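Local coordinates for protein TqaA (Penicillium aethiopicum, PDB 5DLK) that probably releases the finished peptide by macrocyclization, as the terminal condensation-like domain of a fungal nonribosomal peptide synthetase, and binds the phosphopantetheine arm, at residues A[310-315]-A[361-365]. Residues are numbered along the deposited sequence.
Sequences VNGRNL and LSHEH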
loop_
_atom_site.group_PDB
_atom_site.type_symbol
_atom_site.label_atom_id
_atom_site.label_comp_id
_atom_site.label_asym_id
_atom_site.label_seq_id
_atom_site.Cartn_x
_atom_site.Cartn_y
_atom_site.Cartn_z
ATOM N N VAL A 310 -1.647 8.835 -0.639
ATOM C CA VAL A 310 -3.024 9.077 -1.036
ATOM C C VAL A 310 -3.591 7.771 -1.577
ATOM O O VAL A 310 -2.832 6.896 -2.010
ATOM C CB VAL A 310 -3.129 10.205 -2.107
ATOM C CG1 VAL A 310 -2.610 11.553 -1.492
ATOM C CG2 VAL A 310 -2.344 9.828 -3.368
ATOM N N ASN A 311 -4.911 7.613 -1.567
ATOM C CA ASN A 311 -5.437 6.290 -1.902
ATOM C C ASN A 311 -5.602 6.056 -3.409
ATOM O O ASN A 311 -5.719 4.906 -3.851
ATOM C CB ASN A 311 -6.762 6.025 -1.158
ATOM C CG ASN A 311 -7.865 7.015 -1.521
ATOM O OD1 ASN A 311 -8.012 7.427 -2.673
ATOM N ND2 ASN A 311 -8.659 7.387 -0.526
ATOM N N GLY A 312 -5.561 7.130 -4.201
ATOM C CA GLY A 312 -5.560 7.002 -5.654
ATOM C C GLY A 312 -6.885 6.530 -6.241
ATOM O O GLY A 312 -6.938 6.042 -7.377
ATOM N N ARG A 313 -7.960 6.685 -5.480
ATOM C CA ARG A 313 -9.256 6.172 -5.914
ATOM C C ARG A 313 -10.265 7.287 -6.090
ATOM O O ARG A 313 -11.461 7.117 -5.853
ATOM C CB ARG A 313 -9.747 5.129 -4.914
ATOM C CG ARG A 313 -8.691 4.026 -4.786
ATOM C CD ARG A 313 -9.066 2.842 -3.912
ATOM N NE ARG A 313 -9.748 1.824 -4.695
ATOM C CZ ARG A 313 -9.239 0.659 -5.096
ATOM N NH1 ARG A 313 -8.005 0.274 -4.791
ATOM N NH2 ARG A 313 -10.005 -0.134 -5.808
ATOM N N ASN A 314 -9.771 8.441 -6.511
ATOM C CA ASN A 314 -10.660 9.555 -6.783
ATOM C C ASN A 314 -10.880 9.740 -8.277
ATOM O O ASN A 314 -11.566 10.660 -8.699
ATOM C CB ASN A 314 -10.115 10.825 -6.128
ATOM C CG ASN A 314 -10.109 10.719 -4.606
ATOM O OD1 ASN A 314 -11.133 10.940 -3.961
ATOM N ND2 ASN A 314 -8.964 10.343 -4.030
ATOM N N LEU A 315 -10.311 8.847 -9.074
ATOM C CA LEU A 315 -10.598 8.803 -10.507
ATOM C C LEU A 315 -12.036 8.374 -10.782
ATOM O O LEU A 315 -12.514 7.390 -10.221
ATOM C CB LEU A 315 -9.651 7.838 -11.216
ATOM C CG LEU A 315 -8.325 8.356 -11.756
ATOM C CD1 LEU A 315 -7.612 7.222 -12.469
ATOM C CD2 LEU A 315 -8.549 9.515 -12.710
ATOM N N LEU A 361 -6.899 16.330 -5.090
ATOM C CA LEU A 361 -7.649 15.078 -5.217
ATOM C C LEU A 361 -7.818 14.599 -6.657
ATOM O O LEU A 361 -7.608 13.419 -6.937
ATOM C CB LEU A 361 -9.022 15.215 -4.571
ATOM C CG LEU A 361 -9.006 15.084 -3.051
ATOM C CD1 LEU A 361 -10.333 15.560 -2.469
ATOM C CD2 LEU A 361 -8.696 13.638 -2.649
ATOM N N SER A 362 -8.177 15.507 -7.568
ATOM C CA SER A 362 -8.382 15.104 -8.960
ATOM C C SER A 362 -7.060 14.946 -9.719
ATOM O O SER A 362 -7.054 14.567 -10.899
ATOM C CB SER A 362 -9.308 16.099 -9.685
ATOM O OG SER A 362 -8.762 17.401 -9.744
ATOM N N HIS A 363 -5.943 15.179 -9.035
ATOM C CA HIS A 363 -4.633 15.176 -9.687
ATOM C C HIS A 363 -3.642 14.205 -9.050
ATOM O O HIS A 363 -2.493 14.106 -9.482
ATOM C CB HIS A 363 -4.049 16.593 -9.655
ATOM C CG HIS A 363 -5.005 17.640 -10.147
ATOM N ND1 HIS A 363 -5.475 17.666 -11.442
ATOM C CD2 HIS A 363 -5.566 18.702 -9.519
ATOM C CE1 HIS A 363 -6.294 18.695 -11.590
ATOM N NE2 HIS A 363 -6.364 19.344 -10.437
ATOM N N GLU A 364 -4.096 13.489 -8.029
ATOM C CA GLU A 364 -3.195 12.742 -7.151
ATOM C C GLU A 364 -2.768 11.373 -7.703
ATOM O O GLU A 364 -1.943 10.678 -7.097
ATOM C CB GLU A 364 -3.873 12.543 -5.792
ATOM C CG GLU A 364 -5.018 11.550 -5.888
ATOM C CD GLU A 364 -5.676 11.217 -4.563
ATOM O OE1 GLU A 364 -5.603 12.028 -3.601
ATOM O OE2 GLU A 364 -6.296 10.126 -4.506
ATOM N N HIS A 365 -3.330 10.994 -8.850
ATOM C CA HIS A 365 -3.188 9.656 -9.404
ATOM C C HIS A 365 -2.014 9.466 -10.366
ATOM O O HIS A 365 -1.718 8.334 -10.782
ATOM C CB HIS A 365 -4.480 9.300 -10.143
ATOM C CG HIS A 365 -4.790 10.247 -11.256
ATOM N ND1 HIS A 365 -5.479 11.426 -11.056
ATOM C CD2 HIS A 365 -4.469 10.212 -12.573
ATOM C CE1 HIS A 365 -5.576 12.073 -12.207
ATOM N NE2 HIS A 365 -4.972 11.355 -13.144
HETATM O O HOH W 1 -6.765 10.595 -1.737
HETATM O O HOH W 2 -9.513 12.259 -10.719
#
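A buried carboxylate joining two irregular loops is the essence of this contact, set in the condensation domain, whose fold is related to CoA-dependent acyltransferases. Segment 310-315 leaves the end of strand 303-310, while 361-365 links helices 346-358 and 368-375; together they bury 369 Å². The example illustrates how one acidic side chain can tie together two loops by bonding to a side-chain amide and a backbone NH of the other. Glu364 OE2 accepts a hydrogen bond from Asn314 ND2 at 2.7 Å and a weak one from the backbone Gly312 N at 3.1 Å, and its OE1 packs 3.4 Å from Val310 CB. The turn at 311-313 is also braced from within: Asn311 OD1 accepts from Arg313 N at 2.9 Å, an Asx turn, with Gly312 at positive phi in the bend. Arg313 points away from 361-365, making a salt bridge to Asp182 and hydrogen bonds to the carbonyls of Leu323 and Ile320. Asn311 lines the 4'-phosphopantetheine site of this protein, empty of that ligand in this model; Tyr357, which also belongs to the site, packs against Leu361 and Glu364. At the far end the contact turns apolar, as Leu315 CD2 sits 3.9 Å from the centroid of the His365 ring, a CH-pi contact almost on the ring normal. Water 1 bridges Glu364 and Asn314, donating to Glu364 OE1 at 2.6 Å and accepting a weak bond from Asn314 ND2 at 3.2 Å.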